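Long-range contacts in probable branched-chain amino acid ABC transporter, amino acid binding protein (Thermus thermophilus, PDB 3LKB), which probably captures branched-chain amino acids for uptake by an ABC transporter, and here holds valine: residues 323-329 with 341-346; 334-338 with 371-375; 97-101 with 117-121; 254-260 with 355-359. The protein carries 2 engineered substitutions. All coordinates share one frame; numbering follows the deposited sequence.

Interaction 1 of 4, residues 323-329 with 341-346; sequences MNGPNAF and VEIDFT. With NA (sodium ion), chain E.
Two groups of 341-346 hold the carbonyl oxygen of Met-323: the backbone N of Phe-345 donates to this O over 2.9 Å, and Asp-344 CA brings its hydrogen to the same O at a CA-O distance of 3.0 Å. Asn-324 adds a side-chain grip. Its CG is tucked between backbone N and carbonyl carbon (chi1 49°), which carries ND2 to 2.9 Å from Phe-345 O; the bond is nearly straight (177°), in the carbonyl plane and in the amide's own plane. Thr-346 CG2 packs beside that ND2, the Thr-346 and Asn-324 side chains crossing at about a right angle. With a leucine in place of Asn-324, Phe-345 O would probably lose this straight donor and Thr-346 its flat amide neighbour. Farther along, Phe-329 and Ile-343 form one antiparallel, hydrogen-bonded bridge, Phe-329 N giving to Ile-343 O at 3.0 Å and Ile-343 N to Phe-329 O at 2.9 Å. Ala-328 CB fills in beside Val-341 CG2. Asp-344 chelates the sodium ion with its backbone O (2.2 Å to the metal) and OD1 (2.4 Å to the metal); Thr-351 O, Gly-352 O and a water complete the site. A second water donates to Asp-344 OD2 and accepts from Gly-325 N, tying the carboxylate to the 323-329 loop. Met-323 SD lies at the edge of the Phe-345 ring, a Met-aromatic contact. Both segments belong to the long loop between helix 313-321 and strand 357-362, packed on helix 285-308 through Met-323 on Arg-303 and Ile-343 on Ile-296.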
# COMPACT_ATOMS: atom_id res chain seq x y z
N MET A 323 -30.61 -6.43 -15.99
CA MET A 323 -30.13 -7.36 -14.94
C MET A 323 -31.07 -7.33 -13.74
O MET A 323 -30.72 -6.81 -12.66
CB MET A 323 -28.71 -6.95 -14.53
CG MET A 323 -27.81 -7.99 -13.83
SD MET A 323 -26.12 -7.28 -13.46
CE MET A 323 -25.25 -7.74 -14.92
N ASN A 324 -32.30 -7.84 -13.94
CA ASN A 324 -33.32 -7.86 -12.90
C ASN A 324 -34.29 -9.03 -12.96
O ASN A 324 -34.34 -9.78 -13.95
CB ASN A 324 -34.12 -6.55 -12.90
CG ASN A 324 -34.60 -6.19 -14.28
OD1 ASN A 324 -35.45 -6.86 -14.86
ND2 ASN A 324 -34.06 -5.13 -14.82
N GLY A 325 -35.06 -9.18 -11.89
CA GLY A 325 -35.98 -10.34 -11.76
C GLY A 325 -35.23 -11.65 -11.77
O GLY A 325 -34.21 -11.80 -11.11
N PRO A 326 -35.76 -12.64 -12.49
CA PRO A 326 -35.11 -13.94 -12.73
C PRO A 326 -33.82 -13.78 -13.55
O PRO A 326 -33.08 -14.74 -13.71
CB PRO A 326 -36.13 -14.71 -13.61
CG PRO A 326 -37.37 -13.92 -13.58
CD PRO A 326 -37.09 -12.54 -13.11
N ASN A 327 -33.59 -12.60 -14.10
CA ASN A 327 -32.39 -12.32 -14.89
C ASN A 327 -31.37 -11.52 -14.04
O ASN A 327 -30.46 -10.87 -14.57
CB ASN A 327 -32.80 -11.55 -16.16
CG ASN A 327 -31.72 -11.56 -17.25
OD1 ASN A 327 -31.43 -10.52 -17.88
ND2 ASN A 327 -31.12 -12.71 -17.47
N ALA A 328 -31.53 -11.58 -12.72
CA ALA A 328 -30.62 -10.90 -11.82
C ALA A 328 -29.30 -11.66 -11.74
O ALA A 328 -29.22 -12.84 -12.11
CB ALA A 328 -31.23 -10.76 -10.42
N PHE A 329 -28.27 -10.98 -11.25
CA PHE A 329 -26.98 -11.59 -11.12
C PHE A 329 -26.79 -11.99 -9.65
O PHE A 329 -26.91 -11.18 -8.72
CB PHE A 329 -25.90 -10.61 -11.66
CG PHE A 329 -24.50 -11.13 -11.60
CD1 PHE A 329 -24.19 -12.41 -12.07
CD2 PHE A 329 -23.49 -10.32 -11.11
CE1 PHE A 329 -22.87 -12.89 -12.00
CE2 PHE A 329 -22.16 -10.77 -11.04
CZ PHE A 329 -21.85 -12.06 -11.48
N VAL A 341 -33.55 -10.02 -4.57
CA VAL A 341 -32.44 -10.76 -5.15
C VAL A 341 -31.15 -10.00 -4.89
O VAL A 341 -31.19 -8.89 -4.34
CB VAL A 341 -32.65 -11.04 -6.67
CG1 VAL A 341 -33.55 -12.28 -6.86
CG2 VAL A 341 -33.29 -9.85 -7.35
N GLU A 342 -30.01 -10.59 -5.27
CA GLU A 342 -28.71 -10.03 -4.94
C GLU A 342 -28.39 -8.82 -5.82
O GLU A 342 -28.59 -7.69 -5.39
CB GLU A 342 -27.62 -11.08 -5.05
CG GLU A 342 -26.28 -10.67 -4.41
CD GLU A 342 -25.15 -11.68 -4.71
OE1 GLU A 342 -25.48 -12.86 -5.06
OE2 GLU A 342 -23.95 -11.31 -4.59
N ILE A 343 -27.91 -9.03 -7.02
CA ILE A 343 -27.57 -7.87 -7.85
C ILE A 343 -28.63 -7.59 -8.91
O ILE A 343 -28.72 -8.32 -9.87
CB ILE A 343 -26.18 -8.02 -8.53
CG1 ILE A 343 -25.10 -8.42 -7.52
CG2 ILE A 343 -25.82 -6.73 -9.23
CD1 ILE A 343 -24.87 -7.39 -6.40
N ASP A 344 -29.39 -6.53 -8.74
CA ASP A 344 -30.40 -6.16 -9.71
C ASP A 344 -30.44 -4.66 -9.94
O ASP A 344 -30.41 -3.87 -8.96
CB ASP A 344 -31.80 -6.77 -9.38
CG ASP A 344 -32.36 -6.32 -8.02
OD1 ASP A 344 -31.62 -5.83 -7.11
OD2 ASP A 344 -33.59 -6.48 -7.85
N PHE A 345 -30.45 -4.29 -11.23
CA PHE A 345 -30.51 -2.92 -11.67
C PHE A 345 -31.65 -2.75 -12.68
O PHE A 345 -32.05 -3.71 -13.34
CB PHE A 345 -29.22 -2.55 -12.40
CG PHE A 345 -27.97 -2.63 -11.55
CD1 PHE A 345 -27.74 -1.73 -10.53
CD2 PHE A 345 -27.00 -3.59 -11.81
CE1 PHE A 345 -26.60 -1.79 -9.76
CE2 PHE A 345 -25.83 -3.66 -11.03
CZ PHE A 345 -25.63 -2.75 -10.03
N THR A 346 -32.15 -1.53 -12.80
CA THR A 346 -33.02 -1.18 -13.88
C THR A 346 -32.61 0.24 -14.24
O THR A 346 -31.81 0.85 -13.53
CB THR A 346 -34.52 -1.09 -13.46
OG1 THR A 346 -34.70 0.04 -12.58
CG2 THR A 346 -35.04 -2.41 -12.84
NA NA E . -30.94 -3.51 -6.83
O HOH W 1 -35.09 -7.73 -9.39
O HOH W 2 -33.02 -2.91 -6.04

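Interaction 2 of 4, residues 334-338 with 371-375; sequences AVSTK and EPFTS
Pro-372 pushes its ring against the backbone and side chains of 334-338. Its CB sits 3.3 Å from Ser-336 O and also faces Thr-337 CA, at 4.1 Å from that CB. One atom further, Pro-372 CG keeps to the same carbonyl, 3.4 Å from Ser-336 O, and turns its other contact onto Val-335 CB at 3.9 Å. The proline ring thus leans on the Ser-336 carbonyl and on Val-335 next to it, and within the contact it offers carbons to this oxygen. With CG1 anti to the carbonyl carbon (chi1 -60°), Val-335 has its CG2 between backbone N and carbonyl carbon, and this methyl reaches Pro-372 CB at 4.1 Å, the two side chains slanting across each other. Beyond the proline, the methyls of Thr-337 and Thr-374 touch lightly, CG2 to CG2 4.2 Å, and both threonines also rest on Glu-354. Lys-338 and Glu-371, both exposed, carry opposite charges, but Lys-338 NZ stands 6.8 Å from Glu-371 OE2, too far for a salt bridge. The contact joins the loop that precedes strand 357-362 to the loop that leads into the C-terminal helix 376-383. Ser-375 occupies the N-cap position of that helix, its OG accepting from Phe-378 N and also bonded to Glu-135. Across the contact itself the polar groups form no hydrogen bonds with each other, so what joins 334-338 to 371-375 is packing of a proline ring on a peptide carbonyl, a valine and a threonine, which depends on shape rather than on directed bonds.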
# COMPACT_ATOMS: atom_id res chain seq x y z
N ALA A 334 -22.80 -10.51 -1.96
CA ALA A 334 -23.53 -9.63 -1.08
C ALA A 334 -24.81 -10.31 -0.70
O ALA A 334 -25.28 -11.19 -1.43
CB ALA A 334 -23.84 -8.28 -1.78
N VAL A 335 -25.39 -9.87 0.41
CA VAL A 335 -26.62 -10.42 0.95
C VAL A 335 -27.83 -10.04 0.08
O VAL A 335 -27.73 -9.17 -0.77
CB VAL A 335 -26.83 -9.92 2.40
CG1 VAL A 335 -25.70 -10.34 3.26
CG2 VAL A 335 -26.99 -8.40 2.47
N SER A 336 -28.95 -10.71 0.26
CA SER A 336 -30.20 -10.31 -0.39
C SER A 336 -31.35 -10.31 0.64
O SER A 336 -31.31 -11.05 1.65
CB SER A 336 -30.48 -11.21 -1.60
OG SER A 336 -30.40 -12.57 -1.24
N THR A 337 -32.34 -9.43 0.47
CA THR A 337 -33.49 -9.51 1.40
C THR A 337 -34.29 -10.81 1.15
O THR A 337 -34.10 -11.47 0.12
CB THR A 337 -34.37 -8.30 1.31
OG1 THR A 337 -34.84 -8.18 -0.03
CG2 THR A 337 -33.54 -7.04 1.68
N LYS A 338 -35.14 -11.23 2.09
CA LYS A 338 -35.86 -12.48 1.84
C LYS A 338 -36.87 -12.23 0.77
O LYS A 338 -37.26 -13.11 0.03
CB LYS A 338 -36.45 -13.12 3.09
CG LYS A 338 -37.25 -12.22 4.02
CD LYS A 338 -37.95 -13.13 5.02
CE LYS A 338 -38.62 -14.31 4.23
NZ LYS A 338 -39.22 -15.40 5.08
N GLU A 371 -30.84 -9.80 10.24
CA GLU A 371 -31.16 -10.30 8.92
C GLU A 371 -30.94 -9.16 7.89
O GLU A 371 -30.87 -7.99 8.27
CB GLU A 371 -32.61 -10.73 8.95
CG GLU A 371 -32.83 -12.22 9.01
CD GLU A 371 -33.06 -12.79 7.58
OE1 GLU A 371 -33.36 -11.98 6.63
OE2 GLU A 371 -32.93 -14.03 7.40
N PRO A 372 -30.78 -9.51 6.58
CA PRO A 372 -30.64 -8.41 5.60
C PRO A 372 -31.86 -7.52 5.66
O PRO A 372 -32.96 -8.05 5.78
CB PRO A 372 -30.59 -9.15 4.29
CG PRO A 372 -29.92 -10.51 4.66
CD PRO A 372 -30.54 -10.83 5.97
N PHE A 373 -31.69 -6.19 5.60
CA PHE A 373 -32.79 -5.26 5.58
C PHE A 373 -32.46 -3.97 4.79
O PHE A 373 -31.28 -3.66 4.56
CB PHE A 373 -33.29 -4.96 7.02
CG PHE A 373 -32.33 -4.10 7.86
CD1 PHE A 373 -32.59 -2.74 8.03
CD2 PHE A 373 -31.20 -4.67 8.50
CE1 PHE A 373 -31.72 -1.91 8.80
CE2 PHE A 373 -30.29 -3.87 9.26
CZ PHE A 373 -30.55 -2.48 9.40
N THR A 374 -33.50 -3.26 4.34
CA THR A 374 -33.37 -1.93 3.73
C THR A 374 -33.91 -0.92 4.70
O THR A 374 -34.80 -1.24 5.51
CB THR A 374 -34.13 -1.79 2.39
OG1 THR A 374 -35.54 -1.94 2.61
CG2 THR A 374 -33.64 -2.82 1.34
N SER A 375 -33.37 0.30 4.68
CA SER A 375 -33.85 1.34 5.61
C SER A 375 -34.90 2.26 4.99
O SER A 375 -34.58 3.12 4.18
CB SER A 375 -32.69 2.18 6.17
OG SER A 375 -33.22 3.29 6.90

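Interaction 3 of 4, residues 97-101 with 117-121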
# COMPACT_ATOMS: atom_id res chain seq x y z
N LEU A 97 -20.13 11.03 -22.23
CA LEU A 97 -19.74 9.93 -23.08
C LEU A 97 -20.48 8.62 -22.83
O LEU A 97 -20.15 7.62 -23.43
CB LEU A 97 -18.21 9.76 -23.07
CG LEU A 97 -17.50 9.64 -21.75
CD1 LEU A 97 -17.57 8.20 -21.39
CD2 LEU A 97 -16.05 10.09 -21.87
N ARG A 98 -21.49 8.65 -21.95
CA ARG A 98 -22.34 7.49 -21.72
C ARG A 98 -21.59 6.19 -21.40
O ARG A 98 -21.91 5.14 -21.92
CB ARG A 98 -23.23 7.23 -22.96
CG ARG A 98 -23.97 8.43 -23.50
CD ARG A 98 -24.75 8.06 -24.73
NE ARG A 98 -25.37 9.23 -25.36
CZ ARG A 98 -26.60 9.70 -25.09
NH1 ARG A 98 -27.38 9.13 -24.17
NH2 ARG A 98 -27.06 10.77 -25.74
N ILE A 99 -20.56 6.23 -20.56
CA ILE A 99 -20.02 4.93 -20.15
C ILE A 99 -20.42 4.48 -18.75
O ILE A 99 -20.12 5.16 -17.77
CB ILE A 99 -18.50 4.72 -20.42
CG1 ILE A 99 -17.66 5.17 -19.26
CG2 ILE A 99 -18.00 5.32 -21.81
CD1 ILE A 99 -16.49 4.22 -19.15
N PRO A 100 -21.09 3.31 -18.66
CA PRO A 100 -21.47 2.72 -17.36
C PRO A 100 -20.30 2.65 -16.42
O PRO A 100 -19.23 2.23 -16.82
CB PRO A 100 -21.89 1.30 -17.72
CG PRO A 100 -22.32 1.39 -19.14
CD PRO A 100 -21.39 2.41 -19.78
N THR A 101 -20.51 3.02 -15.17
CA THR A 101 -19.43 3.21 -14.22
C THR A 101 -19.84 2.57 -12.95
O THR A 101 -20.91 2.90 -12.41
CB THR A 101 -19.22 4.71 -13.97
OG1 THR A 101 -18.67 5.25 -15.17
CG2 THR A 101 -18.26 4.99 -12.83
N ASP A 117 -27.31 8.95 -15.20
CA ASP A 117 -27.88 7.84 -15.95
C ASP A 117 -26.97 6.60 -16.06
O ASP A 117 -27.46 5.47 -16.22
CB ASP A 117 -28.32 8.30 -17.33
CG ASP A 117 -29.44 9.36 -17.31
OD1 ASP A 117 -30.33 9.34 -16.40
OD2 ASP A 117 -29.42 10.21 -18.24
N TYR A 118 -25.65 6.81 -15.95
CA TYR A 118 -24.66 5.73 -16.19
C TYR A 118 -23.85 5.23 -14.99
O TYR A 118 -22.87 4.52 -15.18
CB TYR A 118 -23.69 6.15 -17.29
CG TYR A 118 -24.44 6.45 -18.54
CD1 TYR A 118 -24.75 7.77 -18.88
CD2 TYR A 118 -24.95 5.42 -19.33
CE1 TYR A 118 -25.49 8.05 -19.99
CE2 TYR A 118 -25.70 5.66 -20.45
CZ TYR A 118 -25.96 7.00 -20.78
OH TYR A 118 -26.67 7.30 -21.92
N ILE A 119 -24.25 5.57 -13.77
CA ILE A 119 -23.47 5.18 -12.61
C ILE A 119 -24.22 4.16 -11.81
O ILE A 119 -25.38 4.38 -11.48
CB ILE A 119 -23.22 6.42 -11.76
CG1 ILE A 119 -22.41 7.42 -12.62
CG2 ILE A 119 -22.57 6.02 -10.41
CD1 ILE A 119 -22.26 8.78 -11.98
N PHE A 120 -23.59 3.02 -11.52
CA PHE A 120 -24.30 1.95 -10.82
C PHE A 120 -23.56 1.52 -9.59
O PHE A 120 -22.45 1.06 -9.67
CB PHE A 120 -24.56 0.75 -11.73
CG PHE A 120 -25.42 1.07 -12.89
CD1 PHE A 120 -24.87 1.57 -14.07
CD2 PHE A 120 -26.79 0.91 -12.80
CE1 PHE A 120 -25.70 1.93 -15.13
CE2 PHE A 120 -27.63 1.22 -13.87
CZ PHE A 120 -27.08 1.74 -15.04
N LEU A 121 -24.22 1.68 -8.43
CA LEU A 121 -23.69 1.32 -7.13
C LEU A 121 -23.89 -0.18 -6.92
O LEU A 121 -25.02 -0.66 -7.05
CB LEU A 121 -24.45 2.11 -6.07
CG LEU A 121 -23.76 3.36 -5.55
CD1 LEU A 121 -22.92 4.04 -6.59
CD2 LEU A 121 -24.71 4.34 -4.91
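Arg-98 lays its backbone over the Tyr-118 ring and reaches round to the phenol oxygen. Its CA stands over the centre of one face, 3.6 Å from the ring centroid, a CH-pi contact; CB covers the CZ end, while Asp-117 CB lies on the opposite face. CG turns beside the backbone N (chi1 -49°) and the chain runs out extended to NE, where a turn about CD-NE (chi4 -91°) brings NH1 to donate to Tyr-118 OH at 3.0 Å, close to the guanidinium plane, with guanidinium and ring almost perpendicular. Arg-98, the first residue past helix 84-97, has positive phi and closes the helix with a Schellman motif; its carbonyl oxygen accepts from Asn-313 ND2. Beyond it both backbone polar atoms of Thr-101 are used. Thr-101 N gives to Tyr-118 O at 2.8 Å, bent at the hydrogen (137°), and Thr-101 O takes the hydrogen of Phe-120 N, also at 2.8 Å but nearly straight. Because the partners flank Ile-119, this is a parallel bridge. It joins residues 117-121 to the start of strand 101-103, the second strand of a beta-alpha-beta crossover in which helix 84-97 links it to the parallel strand 79-81, part of the periplasmic binding protein fold. The hydroxyl of Thr-101 folds back, OG1 donating to Ile-99 O at 3.0 Å. Pro-100 has no N-H, but its CA points a hydrogen at Tyr-118 O, CA to O 3.2 Å, so that oxygen has two approaches. Asp-117 is engaged outside the pair, its OD2 by Gln-95 NE2 and its backbone O by His-350 NE2.

Interaction 4 of 4, residues 254-260 with 355-359; sequences SFYMAHE and GLRIL
Glu-260 and Arg-357 meet head-on in a two-pronged salt bridge. Arg-357 NH2 donates to Glu-260 OE1 at 2.8 Å and Arg-357 NH1 to Glu-260 OE2 at 2.9 Å, each on the syn lone pair, and the carboxylate and guanidinium planes are only 12° apart. OE1 takes a second hydrogen: Met-257 N gives to Glu-260 OE1 at 2.7 Å, so one oxygen serves both a charge and the backbone. Arg-357 NH2 also makes a weak bond to Phe-255 O, 3.3 Å away near the guanidinium plane, and a water accepts from Arg-357 NE while donating to the same Phe-255 O. With an alanine at Glu-260, Arg-357 would probably be left with a buried charge lacking its mate, and Met-257 N without its acceptor. The next shell sets these groups in place. Residues 257-260 form a type I turn that faces the carboxylate back toward its own start. Strand 357-362 runs antiparallel to strand 250-253 in the mixed sheet of the periplasmic binding protein fold, and 254-260 leaves that sheet just where Arg-357 lies. The arginine reaches back by bending at chi3 (-80°), the Tyr-256 side chain crossing it at about a right angle. At the other end Ser-254 OG donates to Gly-355 O, though the modelled 2.5 Å between these two oxygens is probably too short to take literally, and it is also bonded to Thr-124 OG1. Farther out, Arg-357 packs on Pro-368 of strand 365-368 and on Val-335.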
# COMPACT_ATOMS: atom_id res chain seq x y z
N SER A 254 -23.13 -4.59 3.26
CA SER A 254 -23.90 -5.47 2.42
C SER A 254 -23.28 -6.83 2.11
O SER A 254 -23.87 -7.68 1.58
CB SER A 254 -24.20 -4.80 1.09
OG SER A 254 -25.19 -3.89 1.18
N PHE A 255 -22.03 -6.97 2.44
CA PHE A 255 -21.27 -8.18 2.09
C PHE A 255 -21.45 -9.35 3.05
O PHE A 255 -21.82 -9.17 4.21
CB PHE A 255 -19.78 -7.85 1.88
CG PHE A 255 -19.55 -6.94 0.69
CD1 PHE A 255 -19.53 -5.54 0.85
CD2 PHE A 255 -19.45 -7.47 -0.62
CE1 PHE A 255 -19.40 -4.69 -0.26
CE2 PHE A 255 -19.30 -6.63 -1.75
CZ PHE A 255 -19.27 -5.25 -1.57
N TYR A 256 -21.25 -10.56 2.52
CA TYR A 256 -21.04 -11.75 3.30
C TYR A 256 -19.65 -11.67 3.92
O TYR A 256 -18.73 -11.01 3.35
CB TYR A 256 -21.10 -12.97 2.37
CG TYR A 256 -22.48 -13.34 1.96
CD1 TYR A 256 -23.40 -13.78 2.92
CD2 TYR A 256 -22.90 -13.27 0.64
CE1 TYR A 256 -24.68 -14.13 2.57
CE2 TYR A 256 -24.22 -13.64 0.29
CZ TYR A 256 -25.09 -14.05 1.26
OH TYR A 256 -26.38 -14.42 1.00
N MET A 257 -19.48 -12.36 5.05
CA MET A 257 -18.18 -12.51 5.68
C MET A 257 -17.42 -13.70 5.15
O MET A 257 -18.00 -14.66 4.59
CB MET A 257 -18.32 -12.68 7.17
CG MET A 257 -19.14 -11.58 7.87
SD MET A 257 -18.30 -9.97 7.70
CE MET A 257 -19.60 -8.95 8.19
N ALA A 258 -16.12 -13.66 5.39
CA ALA A 258 -15.20 -14.71 5.00
C ALA A 258 -15.55 -16.07 5.63
O ALA A 258 -15.17 -17.12 5.09
CB ALA A 258 -13.78 -14.30 5.37
N HIS A 259 -16.30 -16.05 6.73
CA HIS A 259 -16.59 -17.27 7.43
C HIS A 259 -17.95 -17.81 7.10
O HIS A 259 -18.32 -18.85 7.60
CB HIS A 259 -16.41 -17.12 8.95
CG HIS A 259 -17.42 -16.21 9.59
ND1 HIS A 259 -17.19 -14.87 9.81
CD2 HIS A 259 -18.66 -16.46 10.09
CE1 HIS A 259 -18.24 -14.33 10.40
NE2 HIS A 259 -19.15 -15.27 10.58
N GLU A 260 -18.71 -17.12 6.26
CA GLU A 260 -19.99 -17.69 5.82
C GLU A 260 -19.88 -18.57 4.55
O GLU A 260 -18.87 -18.53 3.81
CB GLU A 260 -21.05 -16.59 5.67
CG GLU A 260 -21.36 -15.86 6.96
CD GLU A 260 -22.17 -14.58 6.73
OE1 GLU A 260 -21.58 -13.54 6.31
OE2 GLU A 260 -23.41 -14.60 7.00
N GLY A 355 -29.93 -4.61 0.17
CA GLY A 355 -29.90 -5.00 1.58
C GLY A 355 -28.53 -4.87 2.23
O GLY A 355 -27.47 -4.90 1.56
N LEU A 356 -28.56 -4.72 3.55
CA LEU A 356 -27.35 -4.65 4.36
C LEU A 356 -27.70 -5.32 5.69
O LEU A 356 -28.88 -5.62 5.92
CB LEU A 356 -26.85 -3.20 4.55
CG LEU A 356 -27.84 -2.13 5.02
CD1 LEU A 356 -28.31 -2.39 6.40
CD2 LEU A 356 -27.18 -0.78 4.98
N ARG A 357 -26.68 -5.59 6.50
CA ARG A 357 -26.90 -6.03 7.86
C ARG A 357 -26.00 -5.23 8.79
O ARG A 357 -25.08 -4.52 8.33
CB ARG A 357 -26.53 -7.53 8.03
CG ARG A 357 -27.12 -8.53 7.03
CD ARG A 357 -26.58 -9.91 7.29
NE ARG A 357 -25.24 -10.09 6.73
CZ ARG A 357 -24.55 -11.23 6.78
NH1 ARG A 357 -25.08 -12.31 7.38
NH2 ARG A 357 -23.31 -11.29 6.25
N ILE A 358 -26.29 -5.29 10.08
CA ILE A 358 -25.36 -4.85 11.09
C ILE A 358 -24.66 -6.09 11.66
O ILE A 358 -25.31 -7.09 12.01
CB ILE A 358 -26.08 -4.07 12.22
CG1 ILE A 358 -27.01 -2.97 11.67
CG2 ILE A 358 -25.13 -3.59 13.33
CD1 ILE A 358 -26.39 -2.01 10.83
N LEU A 359 -23.34 -6.03 11.74
CA LEU A 359 -22.57 -7.13 12.34
C LEU A 359 -21.85 -6.59 13.58
O LEU A 359 -21.56 -5.39 13.64
CB LEU A 359 -21.59 -7.75 11.34
CG LEU A 359 -22.28 -8.18 10.01
CD1 LEU A 359 -22.29 -7.16 8.90
CD2 LEU A 359 -21.78 -9.47 9.45
O HOH W 3 -23.97 -8.11 5.51

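Overall arrangement
Interactions 2 and 4 are neighbours, their centres 9 Å apart, joined by probable backbone hydrogen bonds from Val-335 N to Ser-254 O and from Phe-373 N to Leu-356 O, both 2.9 Å. Interaction 1 meets interaction 2 where Glu-342 OE2 probably accepts from Ala-334 N, and interaction 3 through the rings of Phe-345 and Phe-120. Interactions 3 and 4 lie on opposite sides of the chain's centre, about 26 Å apart between centres. The sodium ion sits in interaction 1, with the side chains of Phe-120 and Thr-374 each about 9 Å from it. Bound valine lies about 10 Å from the Phe-255 side chain and about 11 Å from that of Ile-119.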